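Local coordinates for carbohydrate kinase, pfkB family (Enterococcus faecalis, PDB 3KTN) that probably phosphorylates 2-keto-3-deoxygluconate as a metal-dependent sugar kinase of the PfkB (ribokinase-like) family, at the interface of chains A and B. Numbering follows the deposited sequence. Chains: chain A/B, Carbohydrate kinase, pfkB family.

The interface of chains A and B. Residues chain A 86-87, 106-107, 110; chain B 86-87, 106-107, 110.
This is a two-fold symmetric patch between two copies of the kinase, so each contact has a twin with the chains exchanged. The deposited assembly is a hexamer, and this contact may or may not be a biological one.

Hydrogen bonds to the backbone carry much of it. The side-chain amide of B:Gln106 grips A:Ile87 by both its main-chain groups. A:Ile87 N donates to B:Gln106 OE1 at 3.1 Å, in the carbonyl plane and on a lone pair. B:Gln106 NE2 returns a bond of 3.0 Å to A:Ile87 O, also on a lone pair, but the acceptor lies 28° out of the amide plane. The bend of the glutamine chain at chi2 turns the amide to this pairing, which fixes which end is oxygen.

The ring of A:His86 uses both nitrogens. ND1 of A:His86 accepts from the backbone N of B:Asn107 at 2.7 Å, which suggests that ND1 is unprotonated; the N-H comes from above the ring plane. A:His86 NE2 donates within its own chain to A:Asn107 O at 3.0 Å; the acceptor lies in the ring plane, but the donor stands above the carbonyl plane. CG of the histidine is anti to the backbone N (chi1 -178°).

Packing adds to this. B:Asn107 CB sits over one face of the A:His86 ring, 3.5 Å from its centroid and offset toward the rim. With the in-plane NE2 bond, it would help hold the ring's rotation. The ring and asparagine amide planes are steeply inclined, 75° apart. At the axis, CG of A:Gln110 meets CG of B:Gln110 at 3.5 Å; the facing NE2 atoms are too close to be meaningful and are not bonded.

Water extends the network. B:Asn107 ND2 reaches A:Gln110 O through water 2, while B:Asn107 OD1 accepts from B:Gln110 N at 2.9 Å, setting the amide's orientation.

All these residues lie in loops: residues 86-87 just precede strand 88-93, and residues 106, 107 and 110 follow strand 101-105.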
loop_
_atom_site.group_PDB
_atom_site.type_symbol
_atom_site.label_atom_id
_atom_site.label_comp_id
_atom_site.label_asym_id
_atom_site.label_seq_id
_atom_site.Cartn_x
_atom_site.Cartn_y
_atom_site.Cartn_z
ATOM N N HIS A 86 -25.928 11.408 5.727
ATOM C CA HIS A 86 -24.980 10.612 6.483
ATOM C C HIS A 86 -25.151 9.097 6.372
ATOM O O HIS A 86 -26.242 8.591 6.100
ATOM C CB HIS A 86 -25.102 11.056 7.948
ATOM C CG HIS A 86 -24.163 10.370 8.892
ATOM N ND1 HIS A 86 -22.829 10.703 8.988
ATOM C CD2 HIS A 86 -24.384 9.420 9.832
ATOM C CE1 HIS A 86 -22.269 9.993 9.950
ATOM N NE2 HIS A 86 -23.190 9.207 10.479
ATOM N N ILE A 87 -24.052 8.375 6.565
ATOM C CA ILE A 87 -24.085 6.917 6.559
ATOM C C ILE A 87 -23.430 6.472 7.866
ATOM O O ILE A 87 -22.408 7.031 8.274
ATOM C CB ILE A 87 -23.315 6.314 5.361
ATOM C CG1 ILE A 87 -23.966 6.750 4.047
ATOM C CG2 ILE A 87 -23.331 4.789 5.451
ATOM C CD1 ILE A 87 -23.324 6.140 2.802
ATOM N N GLN A 106 -19.481 4.922 15.185
ATOM C CA GLN A 106 -19.604 6.367 15.016
ATOM C C GLN A 106 -21.118 6.596 15.000
ATOM O O GLN A 106 -21.871 5.655 15.241
ATOM C CB GLN A 106 -18.975 6.806 13.698
ATOM C CG GLN A 106 -17.461 6.931 13.755
ATOM C CD GLN A 106 -17.006 8.319 14.173
ATOM O OE1 GLN A 106 -16.989 8.653 15.364
ATOM N NE2 GLN A 106 -16.640 9.146 13.183
ATOM N N ASN A 107 -21.567 7.816 14.720
ATOM C CA ASN A 107 -23.001 8.093 14.701
ATOM C C ASN A 107 -23.734 7.164 13.756
ATOM O O ASN A 107 -23.387 7.039 12.580
ATOM C CB ASN A 107 -23.291 9.538 14.294
ATOM C CG ASN A 107 -24.783 9.845 14.283
ATOM O OD1 ASN A 107 -25.528 9.336 13.445
ATOM N ND2 ASN A 107 -25.226 10.665 15.230
ATOM N N GLN A 110 -28.356 9.065 12.922
ATOM C CA GLN A 110 -28.596 10.196 12.027
ATOM C C GLN A 110 -28.350 9.819 10.563
ATOM O O GLN A 110 -28.213 10.690 9.709
ATOM C CB GLN A 110 -27.688 11.372 12.392
ATOM C CG GLN A 110 -27.725 11.791 13.850
ATOM C CD GLN A 110 -29.061 12.365 14.260
ATOM O OE1 GLN A 110 -30.069 11.655 14.308
ATOM N NE2 GLN A 110 -29.081 13.660 14.559
ATOM N N HIS B 86 -19.129 10.437 18.982
ATOM C CA HIS B 86 -18.880 10.653 17.570
ATOM C C HIS B 86 -17.896 11.774 17.236
ATOM O O HIS B 86 -17.712 12.719 18.004
ATOM C CB HIS B 86 -20.243 10.929 16.920
ATOM C CG HIS B 86 -20.201 11.140 15.437
ATOM N ND1 HIS B 86 -20.077 10.099 14.541
ATOM C CD2 HIS B 86 -20.339 12.263 14.694
ATOM C CE1 HIS B 86 -20.146 10.571 13.310
ATOM N NE2 HIS B 86 -20.306 11.881 13.374
ATOM N N ILE B 87 -17.246 11.648 16.082
ATOM C CA ILE B 87 -16.331 12.678 15.605
ATOM C C ILE B 87 -16.785 13.026 14.188
ATOM O O ILE B 87 -17.121 12.134 13.403
ATOM C CB ILE B 87 -14.862 12.195 15.575
ATOM C CG1 ILE B 87 -14.395 11.849 16.990
ATOM C CG2 ILE B 87 -13.968 13.295 15.004
ATOM C CD1 ILE B 87 -12.927 11.436 17.079
ATOM N N GLN B 106 -19.840 14.142 6.379
ATOM C CA GLN B 106 -20.669 13.159 7.070
ATOM C C GLN B 106 -21.259 13.950 8.240
ATOM O O GLN B 106 -21.065 15.162 8.305
ATOM C CB GLN B 106 -19.815 12.001 7.574
ATOM C CG GLN B 106 -19.477 10.978 6.502
ATOM C CD GLN B 106 -20.514 9.872 6.403
ATOM O OE1 GLN B 106 -21.570 10.042 5.782
ATOM N NE2 GLN B 106 -20.218 8.724 7.030
ATOM N N ASN B 107 -21.966 13.291 9.153
ATOM C CA ASN B 107 -22.560 13.997 10.285
ATOM C C ASN B 107 -21.521 14.777 11.062
ATOM O O ASN B 107 -20.496 14.238 11.486
ATOM C CB ASN B 107 -23.270 13.036 11.239
ATOM C CG ASN B 107 -23.906 13.761 12.418
ATOM O OD1 ASN B 107 -23.212 14.294 13.284
ATOM N ND2 ASN B 107 -25.234 13.800 12.442
ATOM N N GLN B 110 -23.522 16.087 15.528
ATOM C CA GLN B 110 -23.670 15.144 16.635
ATOM C C GLN B 110 -22.312 14.744 17.219
ATOM O O GLN B 110 -22.210 13.757 17.943
ATOM C CB GLN B 110 -24.398 13.882 16.172
ATOM C CG GLN B 110 -25.715 14.119 15.457
ATOM C CD GLN B 110 -26.774 14.706 16.360
ATOM O OE1 GLN B 110 -26.665 15.852 16.805
ATOM N NE2 GLN B 110 -27.812 13.923 16.641
HETATM O O HOH W 1 -23.611 11.148 17.490
HETATM O O HOH W 2 -26.666 13.228 10.082
#